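Side-chain contacts in proteasome activator protein PA26 (Trypanosoma brucei, PDB 1YAR), which probably forms ring-shaped caps on the ends of the 20S proteasome and opens its gate, as other 11S activators do: residues G75-Y80 with T144-Y149; H85-Q90 with K129-G134. One frame throughout, in Å; residues are numbered along the deposited sequence. Where two conformers were deposited one is given.

Contact 1. Residues G75-Y80 with T144-Y149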
# COMPACT_ATOMS: atom_id res chain seq x y z
N GLY O 75 22.60 -45.07 118.48
CA GLY O 75 22.29 -46.07 117.45
C GLY O 75 21.62 -45.47 116.22
O GLY O 75 21.99 -45.79 115.08
N VAL O 76 20.64 -44.59 116.44
CA VAL O 76 19.95 -43.93 115.33
C VAL O 76 20.94 -43.08 114.51
O VAL O 76 20.98 -43.19 113.28
CB VAL O 76 18.73 -43.08 115.81
CG1 VAL O 76 18.17 -42.19 114.67
CG2 VAL O 76 17.60 -43.98 116.37
N LEU O 77 21.73 -42.25 115.19
CA LEU O 77 22.71 -41.39 114.51
C LEU O 77 23.76 -42.20 113.74
O LEU O 77 24.15 -41.83 112.63
CB LEU O 77 23.35 -40.39 115.48
CG LEU O 77 22.37 -39.30 115.97
CD1 LEU O 77 22.71 -38.77 117.34
CD2 LEU O 77 22.20 -38.11 114.97
N GLN O 78 24.22 -43.31 114.33
CA GLN O 78 25.19 -44.19 113.68
C GLN O 78 24.61 -44.80 112.42
O GLN O 78 25.29 -44.91 111.40
CB GLN O 78 25.64 -45.32 114.63
CG GLN O 78 26.63 -46.29 114.00
CD GLN O 78 28.01 -45.68 113.82
OE1 GLN O 78 28.79 -45.64 114.78
NE2 GLN O 78 28.31 -45.20 112.61
N ARG O 79 23.35 -45.20 112.49
CA ARG O 79 22.66 -45.82 111.37
C ARG O 79 22.51 -44.82 110.21
O ARG O 79 22.64 -45.18 109.04
CB ARG O 79 21.29 -46.28 111.83
CG ARG O 79 20.57 -47.20 110.89
CD ARG O 79 19.38 -47.89 111.52
NE ARG O 79 18.55 -48.52 110.49
CZ ARG O 79 17.31 -48.92 110.69
NH1 ARG O 79 16.74 -48.76 111.88
NH2 ARG O 79 16.64 -49.48 109.70
N TYR O 80 22.21 -43.57 110.56
CA TYR O 80 22.10 -42.50 109.56
C TYR O 80 23.46 -42.26 108.90
O TYR O 80 23.55 -42.22 107.66
CB TYR O 80 21.50 -41.22 110.15
CG TYR O 80 21.22 -40.17 109.07
CD1 TYR O 80 20.33 -40.45 108.04
CD2 TYR O 80 21.90 -38.95 109.06
CE1 TYR O 80 20.08 -39.52 107.03
CE2 TYR O 80 21.65 -38.01 108.05
CZ TYR O 80 20.74 -38.32 107.04
OH TYR O 80 20.48 -37.43 106.03
N THR O 144 20.85 -28.75 104.81
CA THR O 144 20.33 -30.01 105.32
C THR O 144 20.20 -29.90 106.86
O THR O 144 21.01 -29.22 107.50
CB THR O 144 21.27 -31.16 104.87
OG1 THR O 144 20.68 -32.44 105.16
CG2 THR O 144 22.56 -31.15 105.66
N PRO O 145 19.15 -30.47 107.45
CA PRO O 145 18.97 -30.38 108.91
C PRO O 145 20.14 -30.97 109.70
O PRO O 145 20.47 -30.48 110.79
CB PRO O 145 17.68 -31.16 109.15
CG PRO O 145 16.94 -31.00 107.86
CD PRO O 145 18.01 -31.16 106.80
N ILE O 146 20.79 -31.98 109.13
CA ILE O 146 21.92 -32.61 109.76
C ILE O 146 22.76 -33.30 108.69
O ILE O 146 22.22 -33.91 107.76
CB ILE O 146 21.46 -33.58 110.90
CG1 ILE O 146 22.55 -33.74 111.95
CG2 ILE O 146 20.91 -34.92 110.38
CD1 ILE O 146 22.07 -34.53 113.19
N GLY O 147 24.08 -33.18 108.79
CA GLY O 147 24.96 -33.80 107.82
C GLY O 147 25.59 -35.12 108.21
O GLY O 147 25.21 -35.75 109.19
N MET O 148 26.61 -35.51 107.45
CA MET O 148 27.30 -36.80 107.59
C MET O 148 28.07 -37.03 108.89
O MET O 148 28.40 -38.17 109.24
CB MET O 148 28.29 -36.96 106.45
CG MET O 148 27.66 -37.42 105.17
SD MET O 148 28.92 -38.05 104.09
CE MET O 148 29.18 -39.66 104.83
N TYR O 149 28.40 -35.95 109.57
CA TYR O 149 29.14 -36.05 110.83
C TYR O 149 28.24 -35.69 112.00
O TYR O 149 28.62 -34.95 112.89
CB TYR O 149 30.41 -35.20 110.74
CG TYR O 149 31.08 -35.39 109.39
CD1 TYR O 149 31.08 -34.36 108.43
CD2 TYR O 149 31.65 -36.61 109.05
CE1 TYR O 149 31.65 -34.56 107.18
CE2 TYR O 149 32.24 -36.82 107.81
CZ TYR O 149 32.24 -35.79 106.88
OH TYR O 149 32.80 -36.00 105.65
O HOH W 1 21.99 -35.42 105.72
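Ile146 meets helix 71-99 with two separate branches. Its CG2 lies 3.9 Å from CE2 of Tyr80. Its CD1 reaches Leu77 CD2 at 4.0 Å. Both torsions of Ile146 are extended (chi1 -154°, chi2 172°), which carries CD1 far enough out to touch the leucine. The Leu77 and Ile146 side chains cross at about a right angle, methyl against methyl. Tyr80 and Ile146 instead run past each other in opposite directions, and CG2 meets the ring obliquely. This is the closer-packed, mainly apolar part of the contact. Helix 183-226 closes over it: Ala203 touches both Tyr80 and Ile146, Phe196 touches Ile146, and Val200 touches Leu77.

The looser part lies at the far end of the tyrosine. Here the two segments do not bond directly; a single water links them. CG of Tyr80 is anti to N (chi1 -172°), and the ring extends from the helix to the loop. Tyr80 OH donates to water 1 at 2.5 Å, and the water sits at the ring edge, in its plane. Water 1 in turn donates to Ile146 O, again at 2.5 Å. Both lengths are unusually short and should not be leaned on. Gly147 O also lies near the ring plane, at the edge, but stands 4.4 Å from Tyr80 CE2.

The loop 144-149 is also held from outside the chain. Gly147 N donates to Glu135 of a second subunit, and the Tyr149 ring makes a cation-pi contact with Lys199 of a third. The chemistry divides this small helix-to-loop contact in two: methyl groups pack between helix 71-99 and the loop, while the water gives the tyrosine hydroxyl an acceptor and the loop carbonyl a donor in a buried setting.

Contact 2. Residues H85-Q90 with K129-G134; sequences HNVYCQ and KTLGSG
Ser133 OG has two polar partners: it is hydrogen-bonded to the backbone O of Glu127, and it accepts a bond from water 2 at 2.7 Å. The same oxygen lies at the edge of the Tyr88 ring, near its plane, 3.3 Å from CE1. Ser133 CB is close too, at 3.5 Å from Tyr88 CE1. The serine thus lies along one ring edge. Water 2 is in the ring plane and stands 2.8 Å from Tyr88 OH, joining the phenol to the serine.

Leu131 fills the apolar half. Its CD1 lies 4.0 Å from Tyr88 CB and equally far from Val87 CG1. It also comes within 3.9 Å of Tyr88 N, so one methyl rests against the helix backbone as well as two side chains. With CG beside its own N (chi1 -63°) and chi2 extended at 177°, Leu131 brings CD1 to all of them.

Between Leu131 and Ser133, Gly132 leaves the helix with positive phi (55°), and the chain turns so that both neighbours meet helix 71-99. Leu207 of helix 183-226 also packs on Leu131, and His206 of a third subunit packs on Tyr88. The chemistry implies that the chain leaving helix 111-130 rests on helix 71-99 through one leucine methyl, with the serine hydroxyl just beyond bonded back to Glu127 O and, through water, to the tyrosine.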
# COMPACT_ATOMS: atom_id res chain seq x y z
N HIS O 85 27.22 -42.50 104.37
CA HIS O 85 28.48 -43.05 103.83
C HIS O 85 28.24 -43.84 102.55
O HIS O 85 28.90 -43.60 101.53
CB HIS O 85 29.18 -43.91 104.91
CG HIS O 85 30.38 -44.67 104.42
ND1 HIS O 85 30.93 -45.72 105.13
CD2 HIS O 85 31.17 -44.52 103.32
CE1 HIS O 85 31.98 -46.20 104.49
NE2 HIS O 85 32.15 -45.49 103.38
N ASN O 86 27.31 -44.80 102.59
CA ASN O 86 27.00 -45.63 101.43
C ASN O 86 26.49 -44.84 100.22
O ASN O 86 26.93 -45.04 99.09
CB ASN O 86 25.95 -46.70 101.80
CG ASN O 86 26.52 -47.78 102.71
OD1 ASN O 86 27.74 -47.94 102.82
ND2 ASN O 86 25.64 -48.53 103.36
N VAL O 87 25.53 -43.95 100.47
CA VAL O 87 24.97 -43.09 99.43
C VAL O 87 26.06 -42.23 98.80
O VAL O 87 26.10 -42.09 97.57
CB VAL O 87 23.80 -42.24 99.96
CG1 VAL O 87 23.41 -41.16 98.93
CG2 VAL O 87 22.59 -43.16 100.29
N TYR O 88 26.95 -41.67 99.62
CA TYR O 88 28.08 -40.88 99.10
C TYR O 88 28.94 -41.69 98.11
O TYR O 88 29.28 -41.21 97.04
CB TYR O 88 28.97 -40.36 100.24
CG TYR O 88 30.11 -39.44 99.82
CD1 TYR O 88 29.98 -38.06 99.93
CD2 TYR O 88 31.33 -39.95 99.36
CE1 TYR O 88 31.02 -37.21 99.58
CE2 TYR O 88 32.38 -39.09 98.99
CZ TYR O 88 32.21 -37.72 99.12
OH TYR O 88 33.21 -36.84 98.79
N CYS O 89 29.33 -42.90 98.51
CA CYS O 89 30.18 -43.72 97.64
C CYS O 89 29.45 -44.17 96.36
O CYS O 89 30.05 -44.25 95.29
CB CYS O 89 30.78 -44.91 98.44
SG CYS O 89 31.93 -44.39 99.74
N GLN O 90 28.16 -44.45 96.47
CA GLN O 90 27.35 -44.79 95.31
C GLN O 90 27.21 -43.58 94.35
O GLN O 90 27.30 -43.74 93.13
CB GLN O 90 25.99 -45.29 95.78
CG GLN O 90 26.10 -46.74 96.33
CD GLN O 90 25.03 -47.13 97.32
OE1 GLN O 90 24.15 -46.33 97.67
NE2 GLN O 90 25.11 -48.38 97.81
N LYS O 129 25.71 -30.75 99.67
CA LYS O 129 24.69 -30.07 100.45
C LYS O 129 23.81 -31.03 101.24
O LYS O 129 23.75 -30.90 102.46
CB LYS O 129 23.85 -29.16 99.56
CG LYS O 129 24.64 -28.04 98.91
CD LYS O 129 23.73 -27.22 98.02
CE LYS O 129 24.44 -26.00 97.43
NZ LYS O 129 23.51 -25.29 96.46
N THR O 130 23.15 -31.97 100.57
CA THR O 130 22.19 -32.86 101.24
C THR O 130 22.87 -33.73 102.32
O THR O 130 22.33 -33.89 103.42
CB THR O 130 21.47 -33.76 100.22
OG1 THR O 130 21.05 -32.97 99.10
CG2 THR O 130 20.17 -34.33 100.78
N LEU O 131 24.05 -34.28 101.98
CA LEU O 131 24.77 -35.18 102.88
C LEU O 131 25.73 -34.42 103.79
O LEU O 131 26.27 -35.00 104.73
CB LEU O 131 25.53 -36.26 102.10
CG LEU O 131 24.67 -37.24 101.28
CD1 LEU O 131 25.59 -38.18 100.52
CD2 LEU O 131 23.62 -38.01 102.14
N GLY O 132 26.00 -33.16 103.46
CA GLY O 132 26.91 -32.32 104.25
C GLY O 132 28.30 -32.94 104.44
O GLY O 132 28.83 -32.97 105.54
N SER O 133 28.90 -33.39 103.35
CA SER O 133 30.09 -34.24 103.42
C SER O 133 31.39 -33.46 103.52
O SER O 133 32.42 -34.01 103.89
CB SER O 133 30.16 -35.14 102.21
OG SER O 133 30.20 -34.37 101.02
N GLY O 134 31.33 -32.17 103.19
CA GLY O 134 32.52 -31.35 103.18
C GLY O 134 32.98 -30.97 104.56
O GLY O 134 32.22 -31.01 105.53
O HOH W 2 32.52 -34.24 99.65

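In the fold
The centres of contacts 1 and 2 lie about 11 Å apart, near the middle of an all-helical chain. Both use helix 71-99, contact 1 in an earlier part of it than contact 2. The partners come in reverse order: 129-134 carries the chain out of helix 111-130, and the later loop segment 144-149 leads into helix 150-166. Contact 2 is therefore nested inside the loop closed by contact 1. The partner segments also meet each other. Tyr149 OH is 2.7 Å from Ser133 O, and Thr144 OG1 is 2.8 Å from Thr130 O, both probable hydrogen bonds. Both contacts touch a third subunit, so the helix connection is packed into the oligomer as well as the bundle.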